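Local coordinates for protein serpin-12 (Manduca sexta, PDB 6CJ7) that probably inhibits serine proteases as a serpin, controlling the prophenoloxidase activation system in larval hemolymph, at residues R90-T95 with K145-I150; V171-L176 with L225-N230. All coordinates share one frame; numbering follows the deposited sequence.

Contact 1: residues R90-T95 with K145-I150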
# COMPACT_ATOMS: atom_id res chain seq x y z
N ARG A 90 -1.17 -19.40 -5.53
CA ARG A 90 -1.26 -18.60 -6.74
C ARG A 90 -1.54 -17.13 -6.48
O ARG A 90 -1.67 -16.36 -7.44
CB ARG A 90 -2.33 -19.19 -7.66
CG ARG A 90 -1.87 -20.47 -8.39
CD ARG A 90 -2.99 -21.20 -9.08
NE ARG A 90 -3.94 -21.78 -8.14
CZ ARG A 90 -4.98 -22.53 -8.47
NH1 ARG A 90 -5.21 -22.79 -9.75
NH2 ARG A 90 -5.78 -23.01 -7.53
N ASN A 91 -1.66 -16.71 -5.22
CA ASN A 91 -1.73 -15.28 -4.91
C ASN A 91 -0.35 -14.69 -5.12
O ASN A 91 0.62 -15.16 -4.52
CB ASN A 91 -2.21 -15.04 -3.48
CG ASN A 91 -3.61 -15.57 -3.23
OD1 ASN A 91 -4.50 -15.37 -4.05
ND2 ASN A 91 -3.81 -16.24 -2.09
N ILE A 92 -0.25 -13.66 -5.95
CA ILE A 92 1.04 -13.04 -6.23
C ILE A 92 1.13 -11.74 -5.45
O ILE A 92 0.44 -10.76 -5.76
CB ILE A 92 1.23 -12.80 -7.74
CG1 ILE A 92 1.19 -14.12 -8.49
CG2 ILE A 92 2.55 -12.05 -7.98
CD1 ILE A 92 1.34 -13.97 -9.98
N LEU A 93 2.00 -11.70 -4.44
CA LEU A 93 2.33 -10.47 -3.74
C LEU A 93 3.83 -10.27 -3.89
O LEU A 93 4.62 -11.12 -3.43
CB LEU A 93 1.92 -10.53 -2.26
CG LEU A 93 2.31 -9.33 -1.38
CD1 LEU A 93 1.53 -8.09 -1.79
CD2 LEU A 93 2.06 -9.65 0.09
N LYS A 94 4.23 -9.18 -4.55
CA LYS A 94 5.63 -8.89 -4.82
C LYS A 94 5.97 -7.56 -4.17
O LYS A 94 5.30 -6.56 -4.41
CB LYS A 94 5.92 -8.83 -6.32
CG LYS A 94 5.74 -10.14 -7.07
CD LYS A 94 6.80 -11.14 -6.67
CE LYS A 94 6.73 -12.39 -7.53
NZ LYS A 94 7.85 -13.32 -7.19
N THR A 95 7.01 -7.56 -3.33
CA THR A 95 7.44 -6.34 -2.68
C THR A 95 8.87 -6.02 -3.11
O THR A 95 9.67 -6.93 -3.38
CB THR A 95 7.36 -6.43 -1.16
OG1 THR A 95 8.15 -7.53 -0.70
CG2 THR A 95 5.92 -6.61 -0.71
N LYS A 145 11.86 -7.23 -9.26
CA LYS A 145 11.26 -7.70 -8.03
C LYS A 145 9.74 -7.68 -8.06
O LYS A 145 9.12 -8.14 -7.10
CB LYS A 145 11.73 -6.84 -6.84
CG LYS A 145 13.21 -6.98 -6.50
CD LYS A 145 13.44 -8.14 -5.56
CE LYS A 145 12.79 -7.88 -4.21
NZ LYS A 145 12.76 -9.10 -3.36
N THR A 146 9.13 -7.12 -9.11
CA THR A 146 7.69 -6.88 -9.15
C THR A 146 7.05 -7.45 -10.42
O THR A 146 6.06 -6.91 -10.92
CB THR A 146 7.38 -5.39 -9.05
OG1 THR A 146 8.01 -4.70 -10.14
CG2 THR A 146 7.86 -4.82 -7.71
N ASN A 147 7.63 -8.52 -10.97
CA ASN A 147 7.11 -9.14 -12.19
C ASN A 147 7.00 -8.12 -13.33
O ASN A 147 6.06 -8.15 -14.13
CB ASN A 147 5.76 -9.83 -11.93
CG ASN A 147 5.91 -11.16 -11.20
OD1 ASN A 147 4.92 -11.91 -11.05
ND2 ASN A 147 7.12 -11.47 -10.75
N ASP A 148 7.94 -7.18 -13.37
CA ASP A 148 8.00 -6.11 -14.37
C ASP A 148 6.78 -5.19 -14.32
O ASP A 148 6.54 -4.45 -15.28
CB ASP A 148 8.17 -6.68 -15.78
CG ASP A 148 9.53 -7.32 -15.99
OD1 ASP A 148 9.58 -8.46 -16.48
OD2 ASP A 148 10.55 -6.68 -15.65
N LYS A 149 6.03 -5.19 -13.22
CA LYS A 149 4.84 -4.34 -13.13
C LYS A 149 5.17 -2.91 -12.73
O LYS A 149 4.40 -2.00 -13.05
CB LYS A 149 3.86 -4.94 -12.13
CG LYS A 149 3.22 -6.23 -12.63
CD LYS A 149 2.56 -6.02 -13.98
CE LYS A 149 1.94 -7.31 -14.48
NZ LYS A 149 2.86 -8.46 -14.29
N ILE A 150 6.27 -2.69 -12.04
CA ILE A 150 6.67 -1.35 -11.60
C ILE A 150 8.07 -1.13 -12.16
O ILE A 150 9.04 -1.74 -11.68
CB ILE A 150 6.63 -1.21 -10.08
CG1 ILE A 150 5.21 -1.50 -9.58
CG2 ILE A 150 7.10 0.18 -9.64
CD1 ILE A 150 5.10 -1.68 -8.07
O HOH W 1 11.13 -8.52 -1.54
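In the turn after helix 131-145, against strand 92-102 of the central serpin sheet, Lys94 packs on Lys145, Thr146 and Asn147. No direct hydrogen bond crosses this surface contact. The Lys94 chain passes beside the turn: its CB lies 3.4 Å from Lys145 O, and a bend at chi2 (-69°) keeps CD near the same carbonyl. Further out it crosses the amide of Asn147 at about a right angle, with Lys94 CE 3.4 Å from Asn147 ND2. The other amide atom, Asn147 OD1, faces the CG2 methyl of Ile92. Lys145 instead bends twice and brings its CE to 3.4 Å from Thr95 O. A water donates to Thr95 O at 2.8 Å and accepts from Lys145 NZ, bridging Lys145 and the strand. Ile150 N reaches Thr146 OG1 at 3.3 Å, an oxygen also bonded to Ile142 O in the helix. Lys149 N bonds to Thr146 O and closes a type I' beta turn over residues 146-149, here starting the connection by which a serpin helix lying across the main sheet returns to the central strand 165-174.

Contact 2: residues V171-L176 with L225-N230; sequences VYFKGL and LPFEYN
Phe173 and Phe227 meet tip to tip in an edge-to-face pair, joining the end of strand 165-174 to the turn that follows strand 220-226. Their centroids are 5.1 Å apart and the planes stand at 78°. Phe173 CE1 does the touching, lying over one face of Phe227 toward its rim, 3.8 Å from Phe227 CZ. CG of Phe173 stands anti to the backbone N (chi1 -176°), on a CB that already points toward the 225-230 segment. The pair belongs to a larger aromatic cluster: Trp177 stacks on Phe227, and Tyr232 forms another edge-to-face pair with Phe173.

The backbone of 175-176 packs on the Phe227 ring: Gly175 has no side chain to intervene, and its CA lies 3.8 Å from Phe227 CE2. Leu176 O sits in the plane of the Phe227 ring at its edge, 3.5 Å from CD2.

That same oxygen carries the polar link between the segments. Glu228 N donates to Leu176 O at 2.8 Å, but the bond is weak, bent to 128° at the hydrogen. On the turn side, Asn230 N bonds to Phe227 O, while Leu176 N is held by Asn91 OD1.

Beyond this bond the two side chains cross. Leu176 CD2 rests 3.7 Å from Glu228 CD, a methyl against a buried carboxylate whose extended chain carries it to Arg90 for a salt bridge.

One aromatic pair, ring-to-backbone packing and a methyl against a carboxylate make the join, with a single weak backbone bond between the segments. The buried negative charge of Glu228 is probably balanced by Arg90, and the Leu176 methyl packs beside this ion pair.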
# COMPACT_ATOMS: atom_id res chain seq x y z
N VAL A 171 5.01 -2.22 -4.21
CA VAL A 171 4.25 -3.46 -3.98
C VAL A 171 3.29 -3.69 -5.13
O VAL A 171 2.68 -2.75 -5.66
CB VAL A 171 3.52 -3.42 -2.62
CG1 VAL A 171 2.47 -2.33 -2.59
CG2 VAL A 171 2.89 -4.79 -2.33
N TYR A 172 3.19 -4.95 -5.55
CA TYR A 172 2.27 -5.40 -6.60
C TYR A 172 1.47 -6.57 -6.07
O TYR A 172 2.05 -7.50 -5.49
CB TYR A 172 3.04 -5.83 -7.86
CG TYR A 172 2.24 -6.64 -8.84
CD1 TYR A 172 1.20 -6.06 -9.56
CD2 TYR A 172 2.54 -7.96 -9.10
CE1 TYR A 172 0.46 -6.79 -10.48
CE2 TYR A 172 1.81 -8.71 -10.02
CZ TYR A 172 0.78 -8.11 -10.71
OH TYR A 172 0.05 -8.83 -11.64
N PHE A 173 0.16 -6.55 -6.27
CA PHE A 173 -0.67 -7.70 -5.90
C PHE A 173 -1.61 -8.07 -7.02
O PHE A 173 -2.31 -7.21 -7.57
CB PHE A 173 -1.50 -7.44 -4.63
CG PHE A 173 -2.28 -8.65 -4.18
CD1 PHE A 173 -3.62 -8.81 -4.54
CD2 PHE A 173 -1.69 -9.63 -3.41
CE1 PHE A 173 -4.34 -9.92 -4.15
CE2 PHE A 173 -2.40 -10.75 -3.01
CZ PHE A 173 -3.74 -10.90 -3.37
N LYS A 174 -1.65 -9.36 -7.35
CA LYS A 174 -2.71 -9.93 -8.18
C LYS A 174 -3.00 -11.30 -7.59
O LYS A 174 -2.12 -12.17 -7.60
CB LYS A 174 -2.30 -10.04 -9.65
CG LYS A 174 -3.49 -10.20 -10.63
CD LYS A 174 -4.02 -11.60 -10.66
CE LYS A 174 -5.31 -11.67 -11.47
NZ LYS A 174 -5.97 -12.98 -11.26
N GLY A 175 -4.21 -11.51 -7.08
CA GLY A 175 -4.55 -12.73 -6.39
C GLY A 175 -5.50 -13.59 -7.20
O GLY A 175 -5.97 -13.22 -8.27
N LEU A 176 -5.75 -14.78 -6.67
CA LEU A 176 -6.70 -15.73 -7.23
C LEU A 176 -7.84 -15.87 -6.23
O LEU A 176 -7.60 -16.19 -5.06
CB LEU A 176 -6.02 -17.08 -7.48
CG LEU A 176 -6.76 -18.12 -8.31
CD1 LEU A 176 -6.27 -18.08 -9.73
CD2 LEU A 176 -6.55 -19.50 -7.71
N LEU A 225 -14.24 -10.51 0.23
CA LEU A 225 -14.02 -11.48 -0.85
C LEU A 225 -12.71 -12.22 -0.63
O LEU A 225 -11.64 -11.60 -0.74
CB LEU A 225 -14.02 -10.76 -2.20
CG LEU A 225 -15.19 -9.80 -2.41
CD1 LEU A 225 -15.02 -8.96 -3.67
CD2 LEU A 225 -16.49 -10.59 -2.44
N PRO A 226 -12.72 -13.51 -0.32
CA PRO A 226 -11.46 -14.19 0.02
C PRO A 226 -10.65 -14.61 -1.20
O PRO A 226 -11.19 -15.00 -2.24
CB PRO A 226 -11.92 -15.43 0.81
CG PRO A 226 -13.40 -15.25 1.04
CD PRO A 226 -13.89 -14.36 -0.06
N PHE A 227 -9.33 -14.52 -1.06
CA PHE A 227 -8.42 -15.07 -2.05
C PHE A 227 -8.04 -16.50 -1.64
O PHE A 227 -8.48 -17.01 -0.61
CB PHE A 227 -7.21 -14.15 -2.21
CG PHE A 227 -7.52 -12.86 -2.91
CD1 PHE A 227 -7.74 -11.69 -2.19
CD2 PHE A 227 -7.57 -12.79 -4.31
CE1 PHE A 227 -8.00 -10.47 -2.85
CE2 PHE A 227 -7.84 -11.59 -4.97
CZ PHE A 227 -8.06 -10.44 -4.24
N GLU A 228 -7.22 -17.15 -2.48
CA GLU A 228 -6.92 -18.57 -2.33
C GLU A 228 -6.36 -18.88 -0.95
O GLU A 228 -5.51 -18.16 -0.43
CB GLU A 228 -5.92 -19.01 -3.41
CG GLU A 228 -6.04 -20.47 -3.80
CD GLU A 228 -4.95 -20.97 -4.75
OE1 GLU A 228 -3.91 -20.31 -4.90
OE2 GLU A 228 -5.14 -22.05 -5.34
N TYR A 229 -6.86 -19.97 -0.35
CA TYR A 229 -6.45 -20.44 0.98
C TYR A 229 -6.72 -19.41 2.07
O TYR A 229 -6.15 -19.50 3.17
CB TYR A 229 -4.97 -20.86 0.99
CG TYR A 229 -4.64 -21.85 -0.10
CD1 TYR A 229 -5.29 -23.08 -0.16
CD2 TYR A 229 -3.69 -21.57 -1.07
CE1 TYR A 229 -5.00 -24.00 -1.16
CE2 TYR A 229 -3.39 -22.49 -2.08
CZ TYR A 229 -4.06 -23.70 -2.12
OH TYR A 229 -3.77 -24.61 -3.11
N ASN A 230 -7.61 -18.46 1.79
CA ASN A 230 -7.96 -17.35 2.68
C ASN A 230 -6.72 -16.63 3.19
O ASN A 230 -6.69 -16.13 4.32
CB ASN A 230 -8.83 -17.82 3.85
CG ASN A 230 -9.64 -16.68 4.45
OD1 ASN A 230 -10.12 -15.81 3.72
ND2 ASN A 230 -9.78 -16.68 5.76

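Overall arrangement
Both contacts draw on the main serpin sheet, in which strands 92-102 and 165-174 are antiparallel neighbours, and their centres lie about 12 Å apart. Contact 1 meets the sheet from the helix side; contact 2 extends from the end of strand 165-174 to the turn between strands 220-226 and 232-239. Lys94 O and Tyr172 N, 2.9 Å apart, probably form a hydrogen bond between the neighbouring strands. A salt bridge, Arg90 NH2 to Glu228 OE2 at 2.5 Å, ties the start of segment 90-95 to that turn. Strand 165-174 pairs directly with strand 317-326, consistent with a native serpin whose reactive-centre loop has not inserted between them.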